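Local coordinates for protein KLLA0F20702p (Kluyveromyces lactis, PDB 5Y5A) that is the yeast Est1 telomerase subunit, which probably brings telomerase to chromosome ends by binding the telomere protein Cdc13, at residues Asp479-Tyr482 / Glu483-Met487; Asn522-Thr525 / Ala526-His530. All coordinates share one frame; numbering follows the deposited sequence.

Both contacts are helix starts, and they show how a chain can turn from loop into helix with side chains and backbone amides bonding across the junction. Reading from the N terminus, the loop after helix 447-462 enters contact 1, where residues 479-482 lead directly into the short helix 483-487. The chain then passes helix 512-515 and, at contact 2, residues 522-525 lead into helix 526-546. The two lie in series, neither enclosing nor crossing the other, with centres about 12 Å apart. Tyr480 joins them: its OH probably hydrogen-bonds both Leu524 N, at 3.0 Å, and Glu529 OE2, tying the earlier loop to the later helix start.

Contact 1 of 2, residues Asp479-Tyr482 / Glu483-Met487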
ATOM      1  N   ASP A 479       1.173 -12.226  20.726  1.00 64.42           N
ATOM      2  CA  ASP A 479      -0.186 -12.743  20.615  1.00 65.48           C
ATOM      3  C   ASP A 479      -0.997 -12.095  19.501  1.00 60.76           C
ATOM      4  O   ASP A 479      -2.103 -12.550  19.195  1.00 56.02           O
ATOM      5  CB  ASP A 479      -0.909 -12.581  21.950  1.00 75.42           C
ATOM      6  CG  ASP A 479      -0.339 -13.484  23.023  1.00 86.27           C
ATOM      7  OD1 ASP A 479       0.222 -14.541  22.661  1.00 91.15           O
ATOM      8  OD2 ASP A 479      -0.441 -13.141  24.219  1.00 90.34           O
ATOM      9  N   TYR A 480      -0.444 -11.054  18.882  1.00 53.78           N
ATOM     10  CA  TYR A 480      -1.159 -10.336  17.835  1.00 49.66           C
ATOM     11  C   TYR A 480      -0.229  -9.492  16.973  1.00 52.82           C
ATOM     12  O   TYR A 480       0.929  -9.259  17.329  1.00 55.87           O
ATOM     13  CB  TYR A 480      -2.254  -9.449  18.448  1.00 53.99           C
ATOM     14  CG  TYR A 480      -1.757  -8.382  19.409  1.00 58.47           C
ATOM     15  CD1 TYR A 480      -1.410  -7.115  18.951  1.00 53.86           C
ATOM     16  CD2 TYR A 480      -1.650  -8.636  20.775  1.00 60.23           C
ATOM     17  CE1 TYR A 480      -0.964  -6.137  19.818  1.00 53.44           C
ATOM     18  CE2 TYR A 480      -1.201  -7.658  21.651  1.00 59.99           C
ATOM     19  CZ  TYR A 480      -0.860  -6.411  21.166  1.00 59.91           C
ATOM     20  OH  TYR A 480      -0.414  -5.430  22.030  1.00 59.83           O
ATOM     21  N   PHE A 481      -0.747  -9.040  15.833  1.00 50.32           N
ATOM     22  CA  PHE A 481       0.016  -8.208  14.906  1.00 50.33           C
ATOM     23  C   PHE A 481       0.111  -6.763  15.391  1.00 50.82           C
ATOM     24  O   PHE A 481      -0.826  -6.244  16.000  1.00 49.01           O
ATOM     25  CB  PHE A 481      -0.617  -8.237  13.511  1.00 51.89           C
ATOM     26  CG  PHE A 481      -0.097  -9.331  12.622  1.00 50.72           C
ATOM     27  CD1 PHE A 481       0.698 -10.346  13.134  1.00 49.73           C
ATOM     28  CD2 PHE A 481      -0.390  -9.332  11.267  1.00 46.93           C
ATOM     29  CE1 PHE A 481       1.175 -11.346  12.315  1.00 46.80           C
ATOM     30  CE2 PHE A 481       0.085 -10.334  10.440  1.00 43.75           C
ATOM     31  CZ  PHE A 481       0.871 -11.340  10.964  1.00 46.28           C
ATOM     32  N   TYR A 482       1.245  -6.121  15.115  1.00 53.28           N
ATOM     33  CA  TYR A 482       1.432  -4.711  15.440  1.00 47.75           C
ATOM     34  C   TYR A 482       1.091  -3.838  14.225  1.00 48.44           C
ATOM     35  O   TYR A 482       0.833  -4.360  13.134  1.00 42.06           O
ATOM     36  CB  TYR A 482       2.868  -4.449  15.913  1.00 42.10           C
ATOM     37  CG  TYR A 482       3.259  -5.230  17.153  1.00 49.52           C
ATOM     38  CD1 TYR A 482       2.303  -5.626  18.079  1.00 56.12           C
ATOM     39  CD2 TYR A 482       4.581  -5.582  17.390  1.00 45.69           C
ATOM     40  CE1 TYR A 482       2.654  -6.348  19.207  1.00 55.93           C
ATOM     41  CE2 TYR A 482       4.941  -6.302  18.522  1.00 48.23           C
ATOM     42  CZ  TYR A 482       3.972  -6.681  19.421  1.00 54.31           C
ATOM     43  OH  TYR A 482       4.321  -7.399  20.537  1.00 62.04           O
ATOM     44  N   GLU A 483       1.090  -2.518  14.414  1.00 45.94           N
ATOM     45  CA  GLU A 483       0.667  -1.588  13.367  1.00 45.01           C
ATOM     46  C   GLU A 483       1.418  -1.829  12.070  1.00 39.74           C
ATOM     47  O   GLU A 483       0.806  -1.926  11.003  1.00 45.57           O
ATOM     48  CB  GLU A 483       0.864  -0.127  13.803  1.00 49.53           C
ATOM     49  CG  GLU A 483      -0.110   0.370  14.874  1.00 58.40           C
ATOM     50  CD  GLU A 483       0.461   0.285  16.286  1.00 60.58           C
ATOM     51  OE1 GLU A 483       1.274  -0.631  16.559  1.00 50.67           O
ATOM     52  OE2 GLU A 483       0.093   1.140  17.121  1.00 64.70           O
ATOM     53  N   GLU A 484       2.740  -1.936  12.162  1.00 40.93           N
ATOM     54  CA  GLU A 484       3.559  -2.105  10.967  1.00 40.74           C
ATOM     55  C   GLU A 484       3.310  -3.471  10.311  1.00 44.02           C
ATOM     56  O   GLU A 484       3.412  -3.595   9.092  1.00 37.29           O
ATOM     57  CB  GLU A 484       5.050  -1.915  11.288  1.00 40.34           C
ATOM     58  CG  GLU A 484       5.663  -2.948  12.243  1.00 42.54           C
ATOM     59  CD  GLU A 484       5.608  -2.524  13.700  1.00 45.80           C
ATOM     60  OE1 GLU A 484       6.557  -2.857  14.446  1.00 43.10           O
ATOM     61  OE2 GLU A 484       4.623  -1.854  14.096  1.00 45.50           O
ATOM     62  N   ASP A 485       2.967  -4.483  11.105  1.00 47.90           N
ATOM     63  CA  ASP A 485       2.625  -5.791  10.546  1.00 47.41           C
ATOM     64  C   ASP A 485       1.374  -5.665   9.688  1.00 49.00           C
ATOM     65  O   ASP A 485       1.338  -6.102   8.536  1.00 48.63           O
ATOM     66  CB  ASP A 485       2.390  -6.837  11.649  1.00 48.01           C
ATOM     67  CG  ASP A 485       3.607  -7.060  12.531  1.00 48.57           C
ATOM     68  OD1 ASP A 485       4.526  -7.789  12.120  1.00 52.51           O
ATOM     69  OD2 ASP A 485       3.633  -6.520  13.651  1.00 50.48           O
ATOM     70  N   ILE A 486       0.345  -5.067  10.273  1.00 46.92           N
ATOM     71  CA  ILE A 486      -0.929  -4.890   9.600  1.00 49.48           C
ATOM     72  C   ILE A 486      -0.774  -4.124   8.287  1.00 51.45           C
ATOM     73  O   ILE A 486      -1.349  -4.508   7.265  1.00 54.38           O
ATOM     74  CB  ILE A 486      -1.930  -4.153  10.498  1.00 50.94           C
ATOM     75  CG1 ILE A 486      -2.132  -4.920  11.807  1.00 50.57           C
ATOM     76  CG2 ILE A 486      -3.261  -3.972   9.779  1.00 48.80           C
ATOM     77  CD1 ILE A 486      -2.920  -4.150  12.850  1.00 46.19           C
ATOM     78  N   MET A 487       0.012  -3.052   8.319  1.00 42.16           N
ATOM     79  CA  MET A 487       0.185  -2.206   7.141  1.00 45.71           C
ATOM     80  C   MET A 487       0.817  -2.960   5.977  1.00 45.89           C
ATOM     81  O   MET A 487       0.470  -2.725   4.822  1.00 46.15           O
ATOM     82  CB  MET A 487       1.026  -0.973   7.488  1.00 40.08           C
ATOM     83  CG  MET A 487       0.340  -0.064   8.504  1.00 51.01           C
ATOM     84  SD  MET A 487       1.430   1.162   9.253  1.00 64.43           S
ATOM     85  CE  MET A 487       1.680   2.258   7.858  1.00 71.19           C
TER
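Asp485 reaches back from the first turn of its helix to the residue that precedes it: OD2 accepts a hydrogen bond from Tyr482 N at 2.8 Å. The amide arrives on the anti side of the carboxylate, 28° out of its plane. With CG beside its own backbone N and anti to the carbonyl carbon (chi1 -60°), Asp485 runs alongside Tyr482, the two side chains pointing the same way, and OD2 comes to 3.2 Å from Tyr482 CB.

The methylene of the same aspartate makes a separate contact. Its CB sits over one face of the Phe481 ring, 4.0 Å from the centroid, in a CH-pi contact, while the carboxylate plane is inclined 29° to the ring. Phe481 CB also packs against Ile486 CG1, again at 4.0 Å, so the phenylalanine spans two successive helical residues. The first i to i+4 bond of the helix runs from Ile486 N to the N-cap carbonyl, Tyr482 O, and is 3.0 Å long.

Arginines from outside the turn grip the same carboxylates: Asp485 forms salt bridges through OD2 to Arg478 and through OD1 to Arg427, which would favour its charged form. Arg427 also pairs with Glu484, and Arg533 with both Glu483 and Glu484; Tyr482, for its part, meets Arg478 in a cation-pi contact and bonds Ser532 through its hydroxyl. Phe481 additionally packs on an apolar side chain of the bound peptide, placing this turn beside the ligand. Tyr482 occupies the N-cap position, and its amide is taken up by the carboxylate of Asp485, three residues on, a side-chain-to-backbone bond at a helix N terminus, here within the Est1 DNA/RNA binding domain.

Contact 2 of 2, residues Asn522-Thr525 / Ala526-His530; sequences NKLT and AKEEH
Leu524 lays its CB and CD2 against the carboxylate end of Glu528, each 3.3 Å from OE2, and the two side chains cross at about a right angle. The glutamate can lie there because its chain is extended beyond CG, carrying the carboxylate back past the start of the helix. OE2 then accepts a hydrogen bond from Thr525 N at 3.2 Å, the donor standing above the carboxylate plane, 54° out of it.

The return bond is shorter and straighter. Glu528 N donates to Thr525 OG1 at 2.8 Å, with an N-H...O angle of 170°. The hydroxyl gets there by sitting between the threonine's backbone N and carbonyl carbon (chi1 69°), from where it faces the first turn; it also lies 3.2 Å from Glu528 CG, so the extended glutamate stem passes close beside it. Thr525 CG2, on the other branch, faces the glutamate carboxylate. These reciprocal bonds, backbone to side chain in both directions, make Thr525 and Glu528 a capping box, with Thr525 as the N-cap.

The helical pattern begins at once behind the box: Glu529 N bonds Thr525 O at 2.9 Å. The CG of Glu529 packs on Leu524 CB, while its carboxylate turns to Tyr480. At the surface of the chain, this contact joins the end of the loop that follows helix 512-515 to the start of helix 526-546. In the first turn of that helix, His530 NE2 bonds the carbonyl of Phe414, linking the new helix to the loop between helices 385-410 and 421-433.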
ATOM      1  N   ASN A 522      -5.790  -9.806  24.900  1.00105.16           N
ATOM      2  CA  ASN A 522      -4.478  -9.454  25.415  1.00114.04           C
ATOM      3  C   ASN A 522      -3.840  -8.352  24.587  1.00111.82           C
ATOM      4  O   ASN A 522      -3.003  -8.617  23.728  1.00114.50           O
ATOM      5  CB  ASN A 522      -3.562 -10.678  25.444  1.00123.42           C
ATOM      6  CG  ASN A 522      -2.129 -10.325  25.810  1.00129.29           C
ATOM      7  OD1 ASN A 522      -1.225 -10.384  24.971  1.00127.25           O
ATOM      8  ND2 ASN A 522      -1.915  -9.951  27.067  1.00134.21           N
ATOM      9  N   LYS A 523      -4.255  -7.113  24.824  1.00 99.08           N
ATOM     10  CA  LYS A 523      -3.552  -5.977  24.251  1.00 87.17           C
ATOM     11  C   LYS A 523      -2.571  -5.445  25.277  1.00 77.19           C
ATOM     12  O   LYS A 523      -2.906  -5.262  26.446  1.00 73.58           O
ATOM     13  CB  LYS A 523      -4.519  -4.884  23.801  1.00 89.74           C
ATOM     14  CG  LYS A 523      -3.832  -3.707  23.129  1.00 94.63           C
ATOM     15  CD  LYS A 523      -4.848  -2.676  22.660  1.00 95.83           C
ATOM     16  CE  LYS A 523      -4.166  -1.486  22.010  1.00 87.54           C
ATOM     17  NZ  LYS A 523      -5.142  -0.465  21.542  1.00 87.31           N
ATOM     18  N   LEU A 524      -1.345  -5.218  24.833  1.00 74.25           N
ATOM     19  CA  LEU A 524      -0.280  -4.780  25.717  1.00 72.12           C
ATOM     20  C   LEU A 524      -0.222  -3.262  25.770  1.00 66.19           C
ATOM     21  O   LEU A 524      -0.712  -2.589  24.865  1.00 66.20           O
ATOM     22  CB  LEU A 524       1.057  -5.349  25.243  1.00 69.08           C
ATOM     23  CG  LEU A 524       1.093  -6.868  25.061  1.00 63.50           C
ATOM     24  CD1 LEU A 524       2.289  -7.285  24.223  1.00 60.52           C
ATOM     25  CD2 LEU A 524       1.106  -7.555  26.422  1.00 62.08           C
ATOM     26  N   THR A 525       0.381  -2.723  26.826  1.00 61.23           N
ATOM     27  CA  THR A 525       0.616  -1.288  26.897  1.00 57.39           C
ATOM     28  C   THR A 525       1.537  -0.866  25.756  1.00 57.69           C
ATOM     29  O   THR A 525       2.211  -1.700  25.149  1.00 63.83           O
ATOM     30  CB  THR A 525       1.256  -0.872  28.227  1.00 61.80           C
ATOM     31  OG1 THR A 525       2.601  -1.365  28.276  1.00 64.27           O
ATOM     32  CG2 THR A 525       0.467  -1.423  29.402  1.00 66.95           C
ATOM     33  N   ALA A 526       1.571   0.427  25.469  1.00 59.06           N
ATOM     34  CA  ALA A 526       2.485   0.945  24.461  1.00 62.97           C
ATOM     35  C   ALA A 526       3.917   0.612  24.857  1.00 59.27           C
ATOM     36  O   ALA A 526       4.760   0.324  24.006  1.00 57.67           O
ATOM     37  CB  ALA A 526       2.307   2.446  24.295  1.00 60.90           C
ATOM     38  N   LYS A 527       4.167   0.641  26.164  1.00 61.80           N
ATOM     39  CA  LYS A 527       5.477   0.331  26.727  1.00 62.46           C
ATOM     40  C   LYS A 527       5.857  -1.126  26.467  1.00 65.59           C
ATOM     41  O   LYS A 527       6.943  -1.423  25.958  1.00 65.05           O
ATOM     42  CB  LYS A 527       5.489   0.620  28.230  1.00 58.96           C
ATOM     43  CG  LYS A 527       6.763   0.184  28.937  1.00 64.99           C
ATOM     44  CD  LYS A 527       6.715   0.504  30.424  1.00 77.11           C
ATOM     45  CE  LYS A 527       7.967   0.013  31.138  1.00 84.22           C
ATOM     46  NZ  LYS A 527       7.867   0.165  32.619  1.00 95.77           N
ATOM     47  N   GLU A 528       4.948  -2.031  26.817  1.00 59.54           N
ATOM     48  CA  GLU A 528       5.167  -3.447  26.583  1.00 52.87           C
ATOM     49  C   GLU A 528       5.379  -3.720  25.100  1.00 50.98           C
ATOM     50  O   GLU A 528       6.288  -4.460  24.734  1.00 54.52           O
ATOM     51  CB  GLU A 528       3.998  -4.261  27.135  1.00 54.52           C
ATOM     52  CG  GLU A 528       3.978  -4.271  28.658  1.00 62.43           C
ATOM     53  CD  GLU A 528       2.676  -4.772  29.241  1.00 68.37           C
ATOM     54  OE1 GLU A 528       2.591  -4.884  30.482  1.00 75.50           O
ATOM     55  OE2 GLU A 528       1.739  -5.047  28.465  1.00 69.41           O
ATOM     56  N   GLU A 529       4.576  -3.100  24.242  1.00 53.38           N
ATOM     57  CA  GLU A 529       4.751  -3.286  22.803  1.00 46.71           C
ATOM     58  C   GLU A 529       6.128  -2.800  22.363  1.00 44.87           C
ATOM     59  O   GLU A 529       6.789  -3.445  21.550  1.00 52.38           O
ATOM     60  CB  GLU A 529       3.648  -2.573  22.022  1.00 47.53           C
ATOM     61  CG  GLU A 529       2.277  -3.220  22.199  1.00 54.06           C
ATOM     62  CD  GLU A 529       1.204  -2.635  21.291  1.00 60.62           C
ATOM     63  OE1 GLU A 529       1.386  -1.508  20.781  1.00 60.58           O
ATOM     64  OE2 GLU A 529       0.172  -3.310  21.090  1.00 62.74           O
ATOM     65  N   HIS A 530       6.563  -1.677  22.924  1.00 47.39           N
ATOM     66  CA  HIS A 530       7.905  -1.155  22.674  1.00 51.52           C
ATOM     67  C   HIS A 530       8.978  -2.155  23.133  1.00 53.16           C
ATOM     68  O   HIS A 530       9.972  -2.389  22.443  1.00 52.09           O
ATOM     69  CB  HIS A 530       8.088   0.192  23.379  1.00 49.92           C
ATOM     70  CG  HIS A 530       9.469   0.762  23.253  1.00 48.01           C
ATOM     71  ND1 HIS A 530      10.401   0.678  24.264  1.00 45.79           N
ATOM     72  CD2 HIS A 530      10.073   1.422  22.237  1.00 45.34           C
ATOM     73  CE1 HIS A 530      11.524   1.256  23.876  1.00 45.58           C
ATOM     74  NE2 HIS A 530      11.353   1.714  22.649  1.00 48.95           N
TER